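Local coordinates for protein putative streptothricin acetyltransferase (Bacillus anthracis, PDB 3PP9) that binds acetyl coenzyme A and probably transfers its acetyl group to the antibiotic streptothricin, as a member of the GNAT acetyltransferase family, at residues S5-E10 with I80-N85; S25-A30 with S52-Y57; L139-N144 with I179-H184. One frame throughout, in Å; residues are numbered along the deposited sequence.

Contact 1. Residues S5-E10 with I80-N85; sequences SLLIRE and IALLHN
Strand 7-10 runs antiparallel to residues 80-83, the end of strand 76-83, with an angle of 142° between their directions and axes that approach to 4.7 Å. Leu7 and Leu82 form a hydrogen-bonded pair. The bond from Leu82 N to Leu7 O is short, 2.7 Å, and nearly straight at 171°. The return bond from Leu7 N to Leu82 O lies in the carbonyl plane. Arg9 and Ile80 are the second hydrogen-bonded pair, and Ile8 with Ala81 is the non-hydrogen-bonded pair between them. Leu82 O also accepts a hydrogen bond from a water 2.9 Å away, so two donors grip it.

On the face of Ile8 and Ala81, the contact is tight. Ile8 CG1 lies beside its own backbone N, and chi2 of -63° swings CD1 across to Ala81 CB at 3.4 Å, closer than usual for two methyl carbons. Leu6 CD1 reaches the same methyl group more loosely, at 4.2 Å. The other face carries Leu7, Arg9, Ile80 and Leu82. Leu7 and Leu82 lie side by side, CD2 against CD1. Arg9 starts in the crowded position between backbone N and carbonyl carbon and runs extended from CG to NE. Its guanidinium has Ile80 CD1 over one face, 3.8 Å from NH1, while Leu82 CD1 approaches NE obliquely. NH1 also donates to Glu10 O, with the acceptor in the guanidinium plane, and forms a salt bridge to Asp15.

Strand 7-10 is an outermost strand of the GNAT sheet within this chain. Helix 117-131 packs on the Ile8 face through Val117, Leu121 and Gln124. Beyond strand 76-83, the sheet continues into strand 86-95, whose Ile87 touches Ile80 and Leu82.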
# COMPACT_ATOMS: atom_id res chain seq x y z
N SER A 5 23.21 28.70 -10.44
CA SER A 5 22.95 27.24 -10.52
C SER A 5 21.54 26.88 -10.01
O SER A 5 20.78 27.73 -9.57
CB SER A 5 23.97 26.48 -9.67
OG SER A 5 25.29 26.72 -10.11
N LEU A 6 21.24 25.59 -10.10
CA LEU A 6 19.98 25.01 -9.67
C LEU A 6 19.61 25.34 -8.22
O LEU A 6 20.46 25.31 -7.33
CB LEU A 6 20.15 23.48 -9.76
CG LEU A 6 18.95 22.61 -9.49
CD1 LEU A 6 18.04 22.71 -10.69
CD2 LEU A 6 19.41 21.17 -9.25
N LEU A 7 18.33 25.62 -7.98
CA LEU A 7 17.81 25.88 -6.63
C LEU A 7 16.67 24.92 -6.34
O LEU A 7 15.79 24.76 -7.16
CB LEU A 7 17.27 27.31 -6.48
CG LEU A 7 16.49 27.57 -5.17
CD1 LEU A 7 17.38 27.41 -3.95
CD2 LEU A 7 15.78 28.92 -5.16
N ILE A 8 16.70 24.29 -5.17
CA ILE A 8 15.63 23.41 -4.72
C ILE A 8 15.01 24.11 -3.50
O ILE A 8 15.71 24.45 -2.51
CB ILE A 8 16.11 22.01 -4.26
CG1 ILE A 8 16.83 21.25 -5.39
CG2 ILE A 8 14.93 21.24 -3.70
CD1 ILE A 8 16.00 20.94 -6.57
N ARG A 9 13.70 24.38 -3.56
CA ARG A 9 13.04 25.01 -2.41
C ARG A 9 11.58 24.58 -2.31
O ARG A 9 11.02 24.07 -3.24
CB ARG A 9 13.08 26.54 -2.41
CG ARG A 9 12.37 27.24 -3.57
CD ARG A 9 12.10 28.72 -3.22
NE ARG A 9 11.49 29.42 -4.33
CZ ARG A 9 10.20 29.36 -4.66
NH1 ARG A 9 9.36 28.57 -4.02
NH2 ARG A 9 9.75 30.05 -5.71
N GLU A 10 11.00 24.81 -1.14
CA GLU A 10 9.61 24.46 -0.88
C GLU A 10 8.66 25.27 -1.76
O GLU A 10 8.82 26.51 -1.94
CB GLU A 10 9.29 24.67 0.61
CG GLU A 10 7.88 24.30 1.02
CD GLU A 10 7.66 24.49 2.53
OE1 GLU A 10 8.61 24.84 3.24
OE2 GLU A 10 6.53 24.25 3.00
N ILE A 80 10.35 22.14 -5.30
CA ILE A 80 10.54 22.40 -6.72
C ILE A 80 12.00 22.66 -7.05
O ILE A 80 12.75 23.19 -6.23
CB ILE A 80 9.68 23.61 -7.25
CG1 ILE A 80 9.90 24.89 -6.42
CG2 ILE A 80 8.20 23.23 -7.24
CD1 ILE A 80 9.16 26.16 -6.93
N ALA A 81 12.40 22.28 -8.25
CA ALA A 81 13.73 22.52 -8.76
C ALA A 81 13.64 23.68 -9.75
O ALA A 81 12.91 23.61 -10.75
CB ALA A 81 14.25 21.27 -9.48
N LEU A 82 14.40 24.74 -9.50
CA LEU A 82 14.43 25.93 -10.34
C LEU A 82 15.77 26.10 -11.03
O LEU A 82 16.82 26.09 -10.38
CB LEU A 82 14.18 27.17 -9.47
CG LEU A 82 12.75 27.27 -8.94
CD1 LEU A 82 12.72 28.06 -7.63
CD2 LEU A 82 11.87 27.88 -10.01
N LEU A 83 15.72 26.32 -12.34
CA LEU A 83 16.91 26.56 -13.15
C LEU A 83 16.52 27.65 -14.14
O LEU A 83 15.48 27.57 -14.77
CB LEU A 83 17.33 25.30 -13.92
CG LEU A 83 18.70 25.49 -14.57
CD1 LEU A 83 19.78 25.64 -13.51
CD2 LEU A 83 19.03 24.34 -15.49
N HIS A 84 17.38 28.65 -14.31
CA HIS A 84 17.14 29.80 -15.21
C HIS A 84 15.71 30.32 -15.19
O HIS A 84 15.06 30.42 -16.23
CB HIS A 84 17.64 29.58 -16.66
CG HIS A 84 17.12 28.35 -17.34
ND1 HIS A 84 15.85 28.27 -17.88
CD2 HIS A 84 17.74 27.18 -17.66
CE1 HIS A 84 15.69 27.08 -18.44
NE2 HIS A 84 16.83 26.41 -18.33
N ASN A 85 15.24 30.65 -13.99
CA ASN A 85 13.88 31.20 -13.77
C ASN A 85 12.72 30.28 -14.14
O ASN A 85 11.60 30.75 -14.33
CB ASN A 85 13.71 32.55 -14.49
CG ASN A 85 14.77 33.57 -14.09
OD1 ASN A 85 15.04 34.53 -14.84
ND2 ASN A 85 15.39 33.37 -12.93
O HOH W 1 17.70 28.88 -10.10

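Contact 2. Residues S25-A30 with S52-Y57; sequences SFIVNA and SYEKSY. With ACO (acetyl coenzyme *a), chain D.
In residues 25-30 of strand 25-36, Phe26 CB carries CG in the crowded position between backbone N and carbonyl carbon, chi1 59°, near Lys55 O. This lays the ring beside Lys55 of the antiparallel residues 52-56 of strand 43-56. CD1 lies 3.7 Å from Lys55 O and 3.9 Å from O5P of acetyl coenzyme A. Next in the ring, CE1 lies near Tyr57 N and CB. Across the ring, CE2 lies near Lys55 CG and CD. At the tip, CZ touches Lys55 CG at 3.7 Å, with Lys55 CD and CE also close. Lys55 CG sits over one ring face, displaced toward the rim, as a CH-pi contact. Their main chains hydrogen-bond both ways: Phe26 N to Lys55 O, Lys55 N to Phe26 O.

Val28 and Tyr53 pack likewise on the same face, with the roles of the strands exchanged. Val28 CB lies over the Tyr53 ring, 3.7 Å from its centroid and 16° off the normal. Val28 CG1 presses on Tyr53 CE2 at 3.4 Å. The Tyr53 hydroxyl is hydrogen-bonded to Asn144 ND2.

Tyr57 turns to acetyl coenzyme A. C2P packs over one face of the Tyr57 ring, 3.4 Å from CE1; the hydroxyl is hydrogen-bonded to Glu104 O. Phe26 and Tyr57 thus line the ligand pocket.

The two strands form a beta hairpin. Phe26 packs on the loop residues Arg113 and Asn145, just before helices 117-131 and 146-154.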
# COMPACT_ATOMS: atom_id res chain seq x y z
N SER A 25 6.54 12.39 -19.16
CA SER A 25 6.48 11.15 -19.92
C SER A 25 7.85 10.49 -19.97
O SER A 25 8.89 11.14 -19.82
CB SER A 25 5.95 11.38 -21.35
OG SER A 25 6.85 12.11 -22.16
N PHE A 26 7.83 9.18 -20.19
CA PHE A 26 9.05 8.41 -20.30
C PHE A 26 8.83 7.24 -21.22
O PHE A 26 7.70 6.89 -21.57
CB PHE A 26 9.55 7.94 -18.93
CG PHE A 26 8.58 7.09 -18.18
CD1 PHE A 26 7.61 7.68 -17.38
CD2 PHE A 26 8.67 5.71 -18.21
CE1 PHE A 26 6.71 6.92 -16.66
CE2 PHE A 26 7.77 4.94 -17.49
CZ PHE A 26 6.79 5.54 -16.73
N ILE A 27 9.93 6.66 -21.69
CA ILE A 27 9.89 5.54 -22.61
C ILE A 27 10.10 4.23 -21.86
O ILE A 27 11.12 4.06 -21.19
CB ILE A 27 11.02 5.63 -23.64
CG1 ILE A 27 10.96 6.96 -24.39
CG2 ILE A 27 10.96 4.44 -24.60
CD1 ILE A 27 12.16 7.16 -25.31
N VAL A 28 9.15 3.31 -22.02
CA VAL A 28 9.19 2.00 -21.42
C VAL A 28 9.94 1.19 -22.48
O VAL A 28 9.49 1.11 -23.62
CB VAL A 28 7.81 1.39 -21.23
CG1 VAL A 28 7.93 -0.12 -20.88
CG2 VAL A 28 7.08 2.14 -20.11
N ASN A 29 11.10 0.62 -22.14
CA ASN A 29 11.86 -0.19 -23.09
C ASN A 29 12.24 -1.55 -22.54
O ASN A 29 12.83 -2.37 -23.26
CB ASN A 29 13.13 0.54 -23.54
CG ASN A 29 14.02 0.96 -22.40
OD1 ASN A 29 13.79 0.62 -21.23
ND2 ASN A 29 15.03 1.77 -22.71
N ALA A 30 11.88 -1.80 -21.28
CA ALA A 30 12.21 -3.03 -20.61
C ALA A 30 11.40 -3.14 -19.35
O ALA A 30 10.67 -2.22 -18.99
CB ALA A 30 13.69 -3.03 -20.26
N SER A 52 9.00 -1.14 -27.15
CA SER A 52 8.95 0.16 -26.53
C SER A 52 7.70 0.98 -26.77
O SER A 52 7.01 0.84 -27.80
CB SER A 52 10.18 0.98 -26.95
OG SER A 52 11.39 0.30 -26.66
N TYR A 53 7.40 1.83 -25.79
CA TYR A 53 6.28 2.72 -25.86
C TYR A 53 6.50 3.86 -24.88
O TYR A 53 7.33 3.77 -23.98
CB TYR A 53 4.96 2.00 -25.56
CG TYR A 53 4.81 1.36 -24.20
CD1 TYR A 53 4.14 2.01 -23.15
CD2 TYR A 53 5.30 0.09 -23.95
CE1 TYR A 53 3.99 1.40 -21.93
CE2 TYR A 53 5.14 -0.53 -22.74
CZ TYR A 53 4.50 0.13 -21.72
OH TYR A 53 4.38 -0.52 -20.52
N GLU A 54 5.76 4.95 -25.07
CA GLU A 54 5.83 6.10 -24.19
C GLU A 54 4.59 6.20 -23.34
O GLU A 54 3.48 5.87 -23.78
CB GLU A 54 6.00 7.42 -24.96
CG GLU A 54 7.38 7.68 -25.45
CD GLU A 54 7.55 9.04 -26.09
OE1 GLU A 54 8.67 9.59 -26.00
OE2 GLU A 54 6.57 9.58 -26.65
N LYS A 55 4.78 6.61 -22.10
CA LYS A 55 3.66 6.79 -21.19
C LYS A 55 3.97 7.93 -20.25
O LYS A 55 5.12 8.29 -20.05
CB LYS A 55 3.35 5.53 -20.38
CG LYS A 55 4.50 5.01 -19.53
CD LYS A 55 4.03 3.94 -18.53
CE LYS A 55 3.14 4.56 -17.44
NZ LYS A 55 2.80 3.65 -16.31
N SER A 56 2.92 8.50 -19.67
CA SER A 56 3.06 9.59 -18.72
C SER A 56 2.94 8.96 -17.34
O SER A 56 2.17 8.02 -17.16
CB SER A 56 1.95 10.62 -18.92
OG SER A 56 1.97 11.14 -20.24
N TYR A 57 3.70 9.46 -16.38
CA TYR A 57 3.63 8.91 -15.04
C TYR A 57 2.23 9.16 -14.47
O TYR A 57 1.61 8.25 -13.89
CB TYR A 57 4.70 9.53 -14.15
CG TYR A 57 4.52 9.06 -12.75
CD1 TYR A 57 4.71 7.73 -12.43
CD2 TYR A 57 4.20 9.94 -11.72
CE1 TYR A 57 4.55 7.28 -11.14
CE2 TYR A 57 4.04 9.50 -10.44
CZ TYR A 57 4.22 8.17 -10.15
OH TYR A 57 4.07 7.70 -8.87
N1A ACO D . 18.81 4.64 -16.54
C2A ACO D . 19.84 4.32 -15.73
N3A ACO D . 20.27 5.13 -14.74
C4A ACO D . 19.66 6.32 -14.53
C5A ACO D . 18.55 6.73 -15.40
C6A ACO D . 18.14 5.81 -16.45
N6A ACO D . 17.13 6.15 -17.26
N7A ACO D . 18.15 7.94 -14.99
C8A ACO D . 18.94 8.29 -13.95
N9A ACO D . 19.83 7.32 -13.67
C1B ACO D . 20.90 7.35 -12.66
C2B ACO D . 21.95 8.34 -13.15
O2B ACO D . 22.92 7.81 -14.06
C3B ACO D . 22.58 8.82 -11.86
O3B ACO D . 23.61 7.92 -11.49
P3B ACO D . 25.01 8.40 -10.88
O7A ACO D . 24.65 9.10 -9.59
O8A ACO D . 25.56 9.31 -11.96
O9A ACO D . 25.74 7.08 -10.71
C4B ACO D . 21.44 8.75 -10.86
O4B ACO D . 20.48 7.82 -11.38
C5B ACO D . 20.81 10.12 -10.64
O5B ACO D . 20.14 10.50 -11.84
P1A ACO D . 19.60 12.00 -12.03
O1A ACO D . 20.26 12.62 -13.24
O2A ACO D . 19.72 12.69 -10.70
O3A ACO D . 18.05 11.68 -12.36
P2A ACO D . 17.03 12.61 -13.16
O4A ACO D . 17.08 12.11 -14.58
O5A ACO D . 17.23 14.07 -12.89
O6A ACO D . 15.61 12.23 -12.48
CBP ACO D . 13.68 10.80 -12.62
CCP ACO D . 15.18 10.89 -12.35
CDP ACO D . 13.21 9.38 -12.33
CEP ACO D . 12.95 11.79 -11.71
CAP ACO D . 13.39 11.17 -14.08
OAP ACO D . 13.89 10.12 -14.94
C9P ACO D . 11.93 11.34 -14.39
O9P ACO D . 11.34 12.35 -14.12
N8P ACO D . 11.28 10.33 -14.99
C7P ACO D . 9.88 10.41 -15.40
C6P ACO D . 8.91 10.45 -14.24
C5P ACO D . 9.13 9.23 -13.39
O5P ACO D . 9.31 8.13 -13.88
N4P ACO D . 9.10 9.41 -12.09
C3P ACO D . 9.28 8.34 -11.12
C2P ACO D . 7.93 7.63 -11.00
S1P ACO D . 7.80 6.68 -9.50
C ACO D . 7.47 7.87 -8.35
O ACO D . 7.41 9.04 -8.67
CH3 ACO D . 7.27 7.46 -6.93

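Contact 3. Residues L139-N144 with I179-H184; sequences LETQNN and IYWYLH. With K (potassium ion), chain F; ACO (acetyl coenzyme *a), chain D.
Residues 139-142 of strand 136-142 and 179-184 of strand 178-184 are antiparallel neighbours in the mixed beta sheet of the GNAT fold. Four main-chain hydrogen bonds join them. Leu139 exchanges two with Trp181, and Thr141 two with Ile179. The shortest and straightest runs from Ile179 N to Thr141 O, 2.8 Å and 172°, with the donor above the carbonyl plane.

Apolar packing differs on the two faces. On one, Leu139 and Trp181 lie side by side, with Leu139 CD2 3.8 Å from Trp181 CD1. Thr141 CG2 presses on Trp181 NE1 at 3.3 Å. That indole nitrogen is buried and has no hydrogen-bond partner in the model. Cys149 of helix 146-154 touches both Thr141 and Trp181. On the other face, Glu140 CG, anti to its backbone N, packs on Tyr180 CE1 at 3.4 Å. The glutamate chain bends at chi2, -76°, and its OE2 is hydrogen-bonded to Tyr167 OH.

The second subunit approaches strand 178-184: its Asp163 packs on Tyr180 and is hydrogen-bonded to Tyr182.

Ligand and ion contacts come from strand 136-142. Glu140 O lies 3.5 Å from CH3 of the acetyl group, so this strand lines the acetyl end of the pocket. One water donates to Glu140 OE1 and also binds the potassium ion. Thr141 OG1, anti to its backbone N, coordinates that ion directly at 3.0 Å.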
# COMPACT_ATOMS: atom_id res chain seq x y z
N LEU A 139 8.82 4.43 -1.61
CA LEU A 139 7.96 4.75 -2.74
C LEU A 139 7.58 3.48 -3.48
O LEU A 139 8.05 2.40 -3.15
CB LEU A 139 8.66 5.75 -3.68
CG LEU A 139 9.97 5.41 -4.42
CD1 LEU A 139 11.14 5.25 -3.52
CD2 LEU A 139 9.85 4.24 -5.41
N GLU A 140 6.63 3.63 -4.40
CA GLU A 140 6.17 2.53 -5.24
C GLU A 140 6.38 2.97 -6.66
O GLU A 140 6.20 4.15 -6.99
CB GLU A 140 4.69 2.23 -5.05
CG GLU A 140 4.12 1.11 -5.95
CD GLU A 140 3.86 1.49 -7.43
OE1 GLU A 140 4.00 2.67 -7.81
OE2 GLU A 140 3.48 0.59 -8.20
N THR A 141 6.80 2.03 -7.49
CA THR A 141 6.96 2.26 -8.91
C THR A 141 6.49 0.95 -9.57
O THR A 141 6.11 0.01 -8.87
CB THR A 141 8.40 2.79 -9.27
OG1 THR A 141 8.46 3.17 -10.67
CG2 THR A 141 9.48 1.78 -8.92
N GLN A 142 6.40 0.93 -10.90
CA GLN A 142 5.96 -0.24 -11.66
C GLN A 142 7.23 -0.88 -12.23
O GLN A 142 8.22 -0.17 -12.49
CB GLN A 142 5.03 0.09 -12.81
CG GLN A 142 3.68 0.64 -12.40
CD GLN A 142 2.71 0.79 -13.56
OE1 GLN A 142 2.75 0.04 -14.54
NE2 GLN A 142 1.79 1.74 -13.43
N ASN A 143 7.18 -2.18 -12.46
CA ASN A 143 8.32 -2.92 -12.98
C ASN A 143 8.67 -2.53 -14.42
O ASN A 143 9.75 -2.85 -14.87
CB ASN A 143 8.15 -4.44 -12.87
CG ASN A 143 7.10 -4.97 -13.81
OD1 ASN A 143 6.06 -4.35 -14.00
ND2 ASN A 143 7.34 -6.17 -14.36
N ASN A 144 7.79 -1.81 -15.11
CA ASN A 144 8.12 -1.36 -16.45
C ASN A 144 8.79 0.01 -16.48
O ASN A 144 9.05 0.51 -17.57
CB ASN A 144 6.89 -1.37 -17.38
CG ASN A 144 5.81 -0.39 -16.97
OD1 ASN A 144 5.88 0.23 -15.92
ND2 ASN A 144 4.79 -0.25 -17.83
N ILE A 179 6.45 -2.40 -7.41
CA ILE A 179 7.70 -2.63 -6.71
C ILE A 179 7.83 -1.55 -5.64
O ILE A 179 7.68 -0.36 -5.92
CB ILE A 179 8.93 -2.59 -7.64
CG1 ILE A 179 8.76 -3.61 -8.77
CG2 ILE A 179 10.19 -2.88 -6.84
CD1 ILE A 179 9.94 -3.65 -9.75
N TYR A 180 8.10 -1.97 -4.41
CA TYR A 180 8.24 -1.04 -3.27
C TYR A 180 9.72 -0.88 -2.88
O TYR A 180 10.39 -1.87 -2.57
CB TYR A 180 7.34 -1.52 -2.14
CG TYR A 180 5.92 -1.65 -2.64
CD1 TYR A 180 5.07 -0.57 -2.67
CD2 TYR A 180 5.47 -2.86 -3.14
CE1 TYR A 180 3.76 -0.71 -3.16
CE2 TYR A 180 4.18 -3.00 -3.62
CZ TYR A 180 3.35 -1.93 -3.64
OH TYR A 180 2.07 -2.11 -4.13
N TRP A 181 10.19 0.36 -2.92
CA TRP A 181 11.59 0.70 -2.67
C TRP A 181 11.72 1.46 -1.38
O TRP A 181 10.88 2.30 -1.08
CB TRP A 181 12.14 1.56 -3.81
CG TRP A 181 12.24 0.89 -5.15
CD1 TRP A 181 11.26 0.79 -6.09
CD2 TRP A 181 13.41 0.29 -5.71
NE1 TRP A 181 11.75 0.14 -7.21
CE2 TRP A 181 13.06 -0.17 -7.00
CE3 TRP A 181 14.71 0.09 -5.26
CZ2 TRP A 181 13.98 -0.83 -7.82
CZ3 TRP A 181 15.62 -0.55 -6.07
CH2 TRP A 181 15.24 -1.01 -7.35
N TYR A 182 12.81 1.18 -0.66
CA TYR A 182 13.08 1.74 0.65
C TYR A 182 14.50 2.22 0.84
O TYR A 182 15.44 1.56 0.42
CB TYR A 182 12.85 0.63 1.70
CG TYR A 182 11.42 0.16 1.74
CD1 TYR A 182 10.51 0.72 2.62
CD2 TYR A 182 10.95 -0.79 0.85
CE1 TYR A 182 9.16 0.33 2.61
CE2 TYR A 182 9.61 -1.18 0.84
CZ TYR A 182 8.74 -0.64 1.75
OH TYR A 182 7.41 -1.02 1.69
N LEU A 183 14.64 3.35 1.52
CA LEU A 183 15.96 3.89 1.88
C LEU A 183 15.86 4.17 3.37
O LEU A 183 15.16 5.09 3.77
CB LEU A 183 16.29 5.18 1.15
CG LEU A 183 17.65 5.82 1.45
CD1 LEU A 183 18.76 4.92 1.02
CD2 LEU A 183 17.77 7.14 0.72
N HIS A 184 16.56 3.37 4.17
CA HIS A 184 16.57 3.53 5.63
C HIS A 184 17.76 4.36 6.07
O HIS A 184 18.86 4.18 5.56
CB HIS A 184 16.60 2.17 6.34
CG HIS A 184 16.62 2.27 7.83
ND1 HIS A 184 17.75 2.02 8.58
CD2 HIS A 184 15.66 2.64 8.71
CE1 HIS A 184 17.47 2.21 9.86
NE2 HIS A 184 16.21 2.59 9.97
K K F . 6.16 4.01 -12.33
N1A ACO D . 18.81 4.64 -16.54
C2A ACO D . 19.84 4.32 -15.73
N3A ACO D . 20.27 5.13 -14.74
C4A ACO D . 19.66 6.32 -14.53
C5A ACO D . 18.55 6.73 -15.40
C6A ACO D . 18.14 5.81 -16.45
N6A ACO D . 17.13 6.15 -17.26
N7A ACO D . 18.15 7.94 -14.99
C8A ACO D . 18.94 8.29 -13.95
N9A ACO D . 19.83 7.32 -13.67
C1B ACO D . 20.90 7.35 -12.66
C2B ACO D . 21.95 8.34 -13.15
O2B ACO D . 22.92 7.81 -14.06
C3B ACO D . 22.58 8.82 -11.86
O3B ACO D . 23.61 7.92 -11.49
P3B ACO D . 25.01 8.40 -10.88
O7A ACO D . 24.65 9.10 -9.59
O8A ACO D . 25.56 9.31 -11.96
O9A ACO D . 25.74 7.08 -10.71
C4B ACO D . 21.44 8.75 -10.86
O4B ACO D . 20.48 7.82 -11.38
C5B ACO D . 20.81 10.12 -10.64
O5B ACO D . 20.14 10.50 -11.84
P1A ACO D . 19.60 12.00 -12.03
O1A ACO D . 20.26 12.62 -13.24
O2A ACO D . 19.72 12.69 -10.70
O3A ACO D . 18.05 11.68 -12.36
P2A ACO D . 17.03 12.61 -13.16
O4A ACO D . 17.08 12.11 -14.58
O5A ACO D . 17.23 14.07 -12.89
O6A ACO D . 15.61 12.23 -12.48
CBP ACO D . 13.68 10.80 -12.62
CCP ACO D . 15.18 10.89 -12.35
CDP ACO D . 13.21 9.38 -12.33
CEP ACO D . 12.95 11.79 -11.71
CAP ACO D . 13.39 11.17 -14.08
OAP ACO D . 13.89 10.12 -14.94
C9P ACO D . 11.93 11.34 -14.39
O9P ACO D . 11.34 12.35 -14.12
N8P ACO D . 11.28 10.33 -14.99
C7P ACO D . 9.88 10.41 -15.40
C6P ACO D . 8.91 10.45 -14.24
C5P ACO D . 9.13 9.23 -13.39
O5P ACO D . 9.31 8.13 -13.88
N4P ACO D . 9.10 9.41 -12.09
C3P ACO D . 9.28 8.34 -11.12
C2P ACO D . 7.93 7.63 -11.00
S1P ACO D . 7.80 6.68 -9.50
C ACO D . 7.47 7.87 -8.35
O ACO D . 7.41 9.04 -8.67
CH3 ACO D . 7.27 7.46 -6.93
O HOH W 2 3.96 3.36 -10.48
O HOH W 3 5.30 2.77 -15.29

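In the fold
From the N terminus, strand 7-10 enters first, but contact 1 closes only when strand 76-83 pairs with it. Contact 2 opens and closes within that long loop, where strands 25-36 and 43-56 form a separate two-stranded hairpin. Contact 3 follows in series, after helix 117-131, and closes when strand 178-184 returns beside 136-142. Contacts 1 and 3 belong to the same seven-stranded sheet, with centres about 26 Å apart. Contact 2 does not touch contact 1. It meets contact 3 at Asn144, to which Tyr53 is hydrogen-bonded and on which Val28 packs. Acetyl coenzyme A touches both, between hairpin and sheet.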